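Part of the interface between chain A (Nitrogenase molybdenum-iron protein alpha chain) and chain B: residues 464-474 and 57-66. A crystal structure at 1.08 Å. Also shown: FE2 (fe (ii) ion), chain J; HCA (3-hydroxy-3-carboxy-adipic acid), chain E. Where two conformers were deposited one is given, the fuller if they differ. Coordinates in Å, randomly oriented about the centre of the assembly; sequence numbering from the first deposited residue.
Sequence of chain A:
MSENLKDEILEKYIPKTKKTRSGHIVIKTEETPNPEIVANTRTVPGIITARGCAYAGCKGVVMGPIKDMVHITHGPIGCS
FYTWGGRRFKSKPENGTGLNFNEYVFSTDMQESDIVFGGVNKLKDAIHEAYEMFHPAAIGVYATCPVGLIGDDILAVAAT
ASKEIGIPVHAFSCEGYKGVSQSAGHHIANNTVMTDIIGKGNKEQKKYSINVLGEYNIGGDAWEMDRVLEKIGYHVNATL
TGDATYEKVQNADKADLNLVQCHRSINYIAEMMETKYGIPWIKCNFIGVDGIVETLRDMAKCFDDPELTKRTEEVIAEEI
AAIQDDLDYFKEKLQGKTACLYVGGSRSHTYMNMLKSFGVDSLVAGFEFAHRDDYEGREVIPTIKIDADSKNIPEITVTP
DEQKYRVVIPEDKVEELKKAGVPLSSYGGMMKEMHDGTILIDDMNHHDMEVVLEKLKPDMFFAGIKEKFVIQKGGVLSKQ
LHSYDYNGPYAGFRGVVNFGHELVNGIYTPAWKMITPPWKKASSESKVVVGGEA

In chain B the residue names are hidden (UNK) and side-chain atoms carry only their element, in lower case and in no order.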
# COMPACT_ATOMS: atom_id res chain seq x y z
N GLY A 464 -7.13 20.95 -20.38
CA GLY A 464 -7.41 19.55 -20.26
C GLY A 464 -6.20 18.74 -19.85
O GLY A 464 -5.15 19.31 -19.42
N ILE A 465 -6.29 17.44 -20.03
CA ILE A 465 -5.26 16.54 -19.56
C ILE A 465 -3.96 16.62 -20.37
O ILE A 465 -2.88 16.36 -19.84
CB ILE A 465 -5.83 15.10 -19.52
CG1 ILE A 465 -4.92 14.13 -18.80
CG2 ILE A 465 -6.14 14.59 -20.93
CD1 ILE A 465 -4.66 14.45 -17.38
N LYS A 466 -4.07 16.93 -21.67
CA LYS A 466 -2.87 16.98 -22.50
C LYS A 466 -2.05 18.22 -22.20
O LYS A 466 -0.81 18.19 -22.30
CB LYS A 466 -3.20 16.89 -23.99
CG LYS A 466 -3.94 15.58 -24.33
CD LYS A 466 -4.14 15.35 -25.82
CE LYS A 466 -4.86 16.42 -26.58
NZ LYS A 466 -6.24 16.66 -26.08
N GLU A 467 -2.69 19.32 -21.84
CA GLU A 467 -2.00 20.55 -21.51
C GLU A 467 -1.56 20.61 -20.07
O GLU A 467 -0.57 21.30 -19.75
CB GLU A 467 -2.89 21.76 -21.81
CG GLU A 467 -3.45 21.87 -23.22
CD GLU A 467 -4.83 21.26 -23.42
OE1 GLU A 467 -5.24 20.38 -22.60
OE2 GLU A 467 -5.51 21.68 -24.40
N LYS A 468 -2.28 19.95 -19.17
CA LYS A 468 -2.13 20.20 -17.72
C LYS A 468 -0.65 20.12 -17.28
O LYS A 468 -0.16 21.04 -16.63
CB LYS A 468 -2.92 19.17 -16.90
CG LYS A 468 -2.77 19.40 -15.41
CD LYS A 468 -3.43 18.30 -14.57
CE LYS A 468 -3.29 18.50 -13.09
NZ LYS A 468 -4.25 19.49 -12.53
N PHE A 469 -0.01 19.00 -17.58
CA PHE A 469 1.34 18.79 -17.06
C PHE A 469 2.39 19.64 -17.81
O PHE A 469 3.42 19.97 -17.23
CB PHE A 469 1.69 17.31 -17.01
CG PHE A 469 0.74 16.54 -16.16
CD1 PHE A 469 0.66 16.76 -14.79
CD2 PHE A 469 -0.09 15.57 -16.72
CE1 PHE A 469 -0.25 16.09 -14.00
CE2 PHE A 469 -0.99 14.89 -15.93
CZ PHE A 469 -1.08 15.14 -14.59
N VAL A 470 2.12 19.97 -19.07
CA VAL A 470 3.01 20.88 -19.79
C VAL A 470 3.06 22.20 -19.05
O VAL A 470 4.14 22.77 -18.83
CB VAL A 470 2.49 21.10 -21.25
CG1 VAL A 470 3.26 22.19 -21.97
CG2 VAL A 470 2.52 19.80 -22.03
N ILE A 471 1.89 22.70 -18.67
CA ILE A 471 1.79 23.98 -17.99
C ILE A 471 2.45 23.87 -16.59
O ILE A 471 3.23 24.74 -16.17
CB ILE A 471 0.30 24.40 -17.86
CG1 ILE A 471 -0.31 24.62 -19.24
CG2 ILE A 471 0.17 25.64 -16.97
CD1 ILE A 471 -1.85 24.54 -19.23
N GLN A 472 2.14 22.81 -15.87
CA GLN A 472 2.65 22.68 -14.50
C GLN A 472 4.16 22.41 -14.44
O GLN A 472 4.80 22.83 -13.48
CB GLN A 472 1.85 21.67 -13.70
CG GLN A 472 0.40 22.09 -13.57
CD GLN A 472 -0.38 21.50 -12.43
OE1 GLN A 472 -1.37 22.11 -11.98
NE2 GLN A 472 -0.02 20.32 -11.96
N LYS A 473 4.73 21.76 -15.45
CA LYS A 473 6.18 21.60 -15.51
C LYS A 473 6.87 22.97 -15.51
O LYS A 473 8.00 23.11 -15.06
CB LYS A 473 6.62 20.83 -16.76
CG LYS A 473 6.40 19.34 -16.75
CD LYS A 473 7.28 18.55 -15.82
CE LYS A 473 7.09 17.07 -16.08
NZ LYS A 473 7.91 16.21 -15.17
N GLY A 474 6.19 23.96 -16.08
CA GLY A 474 6.66 25.33 -16.09
C GLY A 474 6.34 26.15 -14.87
O GLY A 474 6.55 27.36 -14.88
N UNK B 57 -0.52 10.35 -20.47
CA UNK B 57 -0.53 11.34 -19.39
C UNK B 57 -1.32 10.86 -18.18
O UNK B 57 -0.93 11.16 -17.04
o UNK B 57 -0.22 13.32 -20.77
c UNK B 57 -1.10 12.67 -19.87
N UNK B 58 -2.42 10.13 -18.40
CA UNK B 58 -3.19 9.61 -17.26
C UNK B 58 -2.42 8.58 -16.44
O UNK B 58 -2.60 8.48 -15.22
c UNK B 58 -8.74 10.26 -20.03
n UNK B 58 -9.56 11.27 -20.26
c UNK B 58 -4.52 9.02 -17.75
c UNK B 58 -6.72 9.41 -18.90
n UNK B 58 -7.76 10.42 -19.15
n UNK B 58 -8.91 9.09 -20.65
c UNK B 58 -5.49 10.05 -18.22
N UNK B 59 -1.59 7.78 -17.11
CA UNK B 59 -0.78 6.75 -16.46
C UNK B 59 0.40 7.38 -15.73
O UNK B 59 0.64 7.09 -14.57
c UNK B 59 1.92 4.66 -16.89
n UNK B 59 2.28 3.43 -16.45
n UNK B 59 0.15 3.40 -16.68
c UNK B 59 1.20 2.69 -16.33
c UNK B 59 -0.33 5.73 -17.53
c UNK B 59 0.58 4.66 -17.01
N UNK B 60 1.17 8.21 -16.43
CA UNK B 60 2.44 8.71 -15.89
C UNK B 60 2.31 10.03 -15.14
O UNK B 60 3.29 10.42 -14.47
c UNK B 60 5.26 5.57 -17.19
c UNK B 60 4.92 5.10 -18.43
c UNK B 60 3.45 8.88 -17.04
c UNK B 60 4.80 6.80 -16.76
c UNK B 60 4.11 5.87 -19.26
c UNK B 60 3.63 7.10 -18.82
c UNK B 60 3.97 7.57 -17.55
N UNK B 61 1.19 10.72 -15.25
CA UNK B 61 1.04 12.07 -14.71
C UNK B 61 2.18 12.94 -15.24
O UNK B 61 2.82 13.68 -14.49
c UNK B 61 -1.47 11.20 -13.16
n UNK B 61 -3.71 10.11 -13.15
c UNK B 61 0.94 12.09 -13.18
c UNK B 61 -2.43 10.33 -12.37
c UNK B 61 -0.07 11.10 -12.61
N UNK B 62 2.37 12.88 -16.55
CA UNK B 62 3.44 13.59 -17.26
C UNK B 62 2.90 14.07 -18.58
O UNK B 62 1.96 13.47 -19.12
c UNK B 62 4.64 12.69 -17.54
o UNK B 62 7.36 13.73 -16.36
c UNK B 62 6.24 13.47 -15.81
c UNK B 62 5.47 12.28 -16.33
o UNK B 62 5.78 14.15 -14.85
N UNK B 63 3.54 15.08 -19.20
CA UNK B 63 3.26 15.38 -20.59
C UNK B 63 3.55 14.16 -21.47
O UNK B 63 4.41 13.34 -21.14
c UNK B 63 4.63 15.91 -18.65
c UNK B 63 4.60 17.09 -19.57
c UNK B 63 4.28 16.50 -20.91
N UNK B 64 2.89 14.11 -22.61
CA UNK B 64 3.19 13.09 -23.64
C UNK B 64 2.90 13.72 -24.98
O UNK B 64 1.73 13.81 -25.39
c UNK B 64 2.37 11.82 -23.42
N UNK B 65 3.95 14.18 -25.66
CA UNK B 65 3.83 14.95 -26.88
C UNK B 65 3.74 14.05 -28.10
O UNK B 65 4.48 13.06 -28.19
s UNK B 65 3.73 18.15 -26.91
c UNK B 65 5.01 17.09 -26.22
c UNK B 65 5.08 15.82 -27.03
c UNK B 65 3.15 18.98 -25.46
N UNK B 66 2.88 14.42 -29.05
CA UNK B 66 2.86 13.80 -30.38
C UNK B 66 2.11 14.74 -31.31
O UNK B 66 1.18 15.44 -30.90
c UNK B 66 2.20 12.43 -30.39
FE FE2 J . 4.45 14.20 -13.31
C1 HCA E . -13.04 14.30 -25.85
C2 HCA E . -13.27 14.04 -24.36
C3 HCA E . -12.69 15.12 -23.44
C4 HCA E . -11.17 14.95 -23.23
C5 HCA E . -10.74 15.90 -22.10
C6 HCA E . -9.30 16.29 -21.98
C7 HCA E . -13.36 15.01 -22.07
O1 HCA E . -12.84 15.46 -26.24
O2 HCA E . -13.09 13.33 -26.63
O3 HCA E . -8.80 16.37 -20.81
O4 HCA E . -8.64 16.54 -23.02
O5 HCA E . -13.86 16.06 -21.60
O6 HCA E . -13.34 13.93 -21.47
O7 HCA E . -12.92 16.41 -23.99
O HOH W 1 0.85 16.09 -23.37
O HOH W 2 4.83 12.14 -12.97
O HOH W 3 4.14 16.20 -13.72

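Position 57 carries one carbon and then one oxygen, unbranched. Its CB lies 4.1 Å from A:Ile465 O, and the oxygen is 2.7 Å from the backbone O of position 62, a distance that calls for a hydroxyl donor: B:Ser57. Position 58 has three carbons, a nitrogen, and a carbon bearing two more nitrogens; its second carbon lies 4.2 Å from A:Ile465 CG1. The guanidinium makes it B:Arg58.

Position 59 shows one carbon and a five-membered ring of three carbons and two nitrogens, out of reach of the chain A stretch: B:His59. Position 60 has one carbon and a six-carbon ring without a hydroxyl, its end leading away from the contact: B:Phe60.

At 61, four carbons in a row end in nitrogen. The CA sits 3.7 Å from A:Phe469 CE2, over one face of that ring. The unbranched chain with its terminal amine is B:Lys61. Its phi of 53° takes the chain out of helical geometry, and its NZ donates back to B:Arg58 O (2.9 Å).

Position 62 has three carbons, the third carrying two oxygens, hence a carboxylate. The CA-to-CB bond points away from the chain A stretch, yet chi1 and chi2, both m, bring one carboxylate oxygen to 2.8 Å from A:Lys473 NZ and the other to 3.0 Å from the same NZ. Two methylene-type carbons before the carboxylate, beyond CA, make it B:Glu62 rather than the shorter acid. The nearer oxygen, OE1, forms a salt bridge with a hydrogen bond; the bond to OE2 is weak. OE2 also binds the iron ion, FE, at 2.0 Å, beside B:Lys61 O at 2.1 Å from FE.

Position 63 has three carbons closing a ring onto the backbone N. The ring carbon bonded to N lies 3.6 Å from A:Phe469 CB and 3.7 Å from A:Lys473 CE, and its CB 3.9 Å from A:Val470 CG2. The closed ring makes it B:Pro63. Position 64 has a single carbon; its backbone N donates to water 1 (2.9 Å from N to the water O), which in turn donates to A:Lys466 O (2.9 Å from the water O). It is B:Ala64. Position 65 has two carbons, sulfur and a terminal carbon, the last 3.6 Å from A:Val470 CG2: B:Met65. Position 66, one carbon, beyond contact, is B:Ala66.

The contact, burying 509 Å² in all, works by setting one side of the chain A helix against the turn that follows a chain B helix. A:Phe469 fills the centre, with B:Glu62 N 3.6 Å from its CD2; A:Val470 extends the apolar surface, and A:Lys473 supplies positive charge to a carboxylate already engaged with metal.

Chain B 57-66: SRHFKEPAMA
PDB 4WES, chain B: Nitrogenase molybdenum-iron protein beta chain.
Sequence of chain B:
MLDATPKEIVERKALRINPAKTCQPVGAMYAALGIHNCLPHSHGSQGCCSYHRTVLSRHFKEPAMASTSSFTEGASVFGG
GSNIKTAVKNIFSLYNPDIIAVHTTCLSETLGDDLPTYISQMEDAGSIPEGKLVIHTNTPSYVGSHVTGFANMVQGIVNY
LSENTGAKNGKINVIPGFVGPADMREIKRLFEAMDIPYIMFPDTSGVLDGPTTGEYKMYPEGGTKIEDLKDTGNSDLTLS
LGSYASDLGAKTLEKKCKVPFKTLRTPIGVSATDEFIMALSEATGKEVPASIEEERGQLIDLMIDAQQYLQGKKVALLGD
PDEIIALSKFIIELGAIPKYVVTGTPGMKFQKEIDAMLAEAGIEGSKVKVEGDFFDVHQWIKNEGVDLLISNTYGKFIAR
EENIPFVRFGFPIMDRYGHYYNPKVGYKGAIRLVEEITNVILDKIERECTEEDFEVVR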